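Long-range contact in C3-degrading proteinase (CppA protein) (Streptococcus pneumoniae, PDB 3E0R), which probably degrades complement component C3 as a proteinase, although its N- and C-terminal sequence families both belong to the glyoxalase clan: residues 166-171 against 212-217. Residues are numbered along the deposited sequence; the frame is centred on the assembly and turned at random.
Sequences FLESSE and RQKFES
Lys214 sets out with CG anti to its backbone N (chi1 -166°) and turns only at its last bond, where chi4 of 69° swings NZ toward Phe166 O and the carboxylate of Glu171. CG of Phe166 is anti to its own carbonyl carbon, beside the backbone N, and the side chain crosses that of Phe215 obliquely. The Lys214 and Glu171 side chains meet tip to tip: NZ donates to the syn lone pair of Glu171 OE2 at 3.1 Å, forming a salt bridge. The modelled hydrogen bond from Lys214 NZ to Phe166 O is implausibly short, so its exact length is doubtful. Glu168 N donates to Glu171 OE1 at 2.8 Å from above the carboxylate plane, so the carboxylate bridges the Glu168 backbone and the lysine tip. Phe215 CD1 sits over the centre of one face of the Phe166 ring, and Phe215 CE1 comes to 3.7 Å from Phe166 CG; the two ring planes are inclined at 47°. Ser217 OG lies at the edge of the Phe166 ring, 3.5 Å from CZ. Arg234 adds a cation-pi contact to Phe166, while Phe215 packs on Leu239 and Phe241 of strand 238-243. The loop entering helix 169-172 is thereby joined to the end of helix 208-214. An aromatic contact thus adjoins a charged one, and the Glu171 carboxylate, and more weakly that of Glu168, whose OE2 is 4.4 Å from Lys214 NZ, would probably favour a protonated Lys214.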
loop_
_atom_site.group_PDB
_atom_site.type_symbol
_atom_site.label_atom_id
_atom_site.label_comp_id
_atom_site.label_asym_id
_atom_site.label_seq_id
_atom_site.Cartn_x
_atom_site.Cartn_y
_atom_site.Cartn_z
ATOM N N PHE A 166 7.570 -11.905 10.923
ATOM C CA PHE A 166 7.936 -13.068 10.152
ATOM C C PHE A 166 8.643 -12.680 8.852
ATOM O O PHE A 166 9.358 -13.509 8.280
ATOM C CB PHE A 166 6.691 -13.931 9.831
ATOM C CG PHE A 166 6.312 -14.879 10.926
ATOM C CD1 PHE A 166 7.101 -15.982 11.211
ATOM C CD2 PHE A 166 5.169 -14.681 11.669
ATOM C CE1 PHE A 166 6.747 -16.873 12.228
ATOM C CE2 PHE A 166 4.818 -15.556 12.680
ATOM C CZ PHE A 166 5.605 -16.657 12.954
ATOM N N LEU A 167 8.427 -11.444 8.391
ATOM C CA LEU A 167 9.070 -10.925 7.189
ATOM C C LEU A 167 10.568 -10.588 7.405
ATOM O O LEU A 167 10.951 -9.785 8.285
ATOM C CB LEU A 167 8.268 -9.733 6.673
ATOM C CG LEU A 167 6.804 -10.081 6.324
ATOM C CD1 LEU A 167 6.074 -8.858 5.666
ATOM C CD2 LEU A 167 6.681 -11.396 5.444
ATOM N N GLU A 168 11.421 -11.256 6.632
ATOM C CA GLU A 168 12.863 -11.017 6.706
ATOM C C GLU A 168 13.228 -9.884 5.766
ATOM O O GLU A 168 12.660 -9.776 4.679
ATOM C CB GLU A 168 13.679 -12.270 6.345
ATOM C CG GLU A 168 13.465 -13.498 7.240
ATOM C CD GLU A 168 13.566 -13.167 8.724
ATOM O OE1 GLU A 168 14.242 -12.167 9.069
ATOM O OE2 GLU A 168 12.958 -13.890 9.546
ATOM N N SER A 169 14.163 -9.037 6.195
ATOM C CA SER A 169 14.792 -8.014 5.326
ATOM C C SER A 169 15.374 -8.609 4.027
ATOM O O SER A 169 15.435 -7.934 2.981
ATOM C CB SER A 169 15.925 -7.293 6.092
ATOM O OG SER A 169 15.401 -6.517 7.166
ATOM N N SER A 170 15.829 -9.863 4.128
ATOM C CA SER A 170 16.338 -10.626 2.986
ATOM C C SER A 170 15.269 -10.679 1.897
ATOM O O SER A 170 15.548 -10.362 0.734
ATOM C CB SER A 170 16.707 -12.062 3.409
ATOM O OG SER A 170 16.902 -12.165 4.810
ATOM N N GLU A 171 14.051 -11.057 2.312
ATOM C CA GLU A 171 12.919 -11.297 1.419
ATOM C C GLU A 171 12.325 -9.963 0.993
ATOM O O GLU A 171 12.302 -9.632 -0.197
ATOM C CB GLU A 171 11.808 -12.094 2.128
ATOM C CG GLU A 171 12.225 -13.331 2.975
ATOM C CD GLU A 171 11.215 -13.663 4.123
ATOM O OE1 GLU A 171 10.414 -12.787 4.513
ATOM O OE2 GLU A 171 11.249 -14.802 4.648
ATOM N N ARG A 212 4.970 -23.650 5.648
ATOM C CA ARG A 212 4.463 -24.422 6.802
ATOM C C ARG A 212 5.487 -24.427 7.942
ATOM O O ARG A 212 5.195 -24.109 9.100
ATOM C CB ARG A 212 4.139 -25.867 6.362
ATOM C CG ARG A 212 2.781 -25.994 5.735
ATOM C CD ARG A 212 2.497 -27.398 5.342
ATOM N NE ARG A 212 2.299 -28.239 6.523
ATOM C CZ ARG A 212 2.875 -29.409 6.753
ATOM N NH1 ARG A 212 3.682 -29.945 5.877
ATOM N NH2 ARG A 212 2.623 -30.049 7.883
ATOM N N GLN A 213 6.716 -24.724 7.587
ATOM C CA GLN A 213 7.857 -24.580 8.510
ATOM C C GLN A 213 8.040 -23.196 9.103
ATOM O O GLN A 213 8.178 -23.060 10.309
ATOM C CB GLN A 213 9.115 -24.998 7.791
ATOM C CG GLN A 213 10.336 -24.900 8.600
ATOM C CD GLN A 213 11.514 -25.581 7.936
ATOM O OE1 GLN A 213 12.642 -25.456 8.423
ATOM N NE2 GLN A 213 11.262 -26.327 6.820
ATOM N N LYS A 214 8.078 -22.172 8.256
ATOM C CA LYS A 214 8.128 -20.747 8.693
ATOM C C LYS A 214 7.067 -20.337 9.743
ATOM O O LYS A 214 7.398 -19.788 10.796
ATOM C CB LYS A 214 8.021 -19.845 7.457
ATOM C CG LYS A 214 8.402 -18.370 7.698
ATOM C CD LYS A 214 8.533 -17.635 6.349
ATOM C CE LYS A 214 8.402 -16.129 6.495
ATOM N NZ LYS A 214 9.598 -15.579 7.214
ATOM N N PHE A 215 5.816 -20.666 9.463
ATOM C CA PHE A 215 4.642 -20.294 10.279
ATOM C C PHE A 215 4.138 -21.371 11.222
ATOM O O PHE A 215 3.049 -21.256 11.745
ATOM C CB PHE A 215 3.492 -19.904 9.343
ATOM C CG PHE A 215 3.795 -18.723 8.548
ATOM C CD1 PHE A 215 3.683 -17.466 9.122
ATOM C CD2 PHE A 215 4.287 -18.857 7.258
ATOM C CE1 PHE A 215 3.995 -16.352 8.396
ATOM C CE2 PHE A 215 4.594 -17.764 6.519
ATOM C CZ PHE A 215 4.460 -16.490 7.080
ATOM N N GLU A 216 4.957 -22.392 11.430
ATOM C CA GLU A 216 4.701 -23.507 12.328
ATOM C C GLU A 216 4.214 -23.060 13.722
ATOM O O GLU A 216 3.388 -23.732 14.344
ATOM C CB GLU A 216 6.014 -24.301 12.464
ATOM C CG GLU A 216 5.919 -25.812 12.681
ATOM C CD GLU A 216 7.327 -26.472 12.815
ATOM O OE1 GLU A 216 8.356 -25.726 12.874
ATOM O OE2 GLU A 216 7.404 -27.730 12.848
ATOM N N SER A 217 4.737 -21.942 14.209
ATOM C CA SER A 217 4.371 -21.415 15.541
ATOM C C SER A 217 3.016 -20.670 15.580
ATOM O O SER A 217 2.748 -19.905 16.531
ATOM C CB SER A 217 5.466 -20.442 16.048
ATOM O OG SER A 217 5.422 -19.187 15.357
#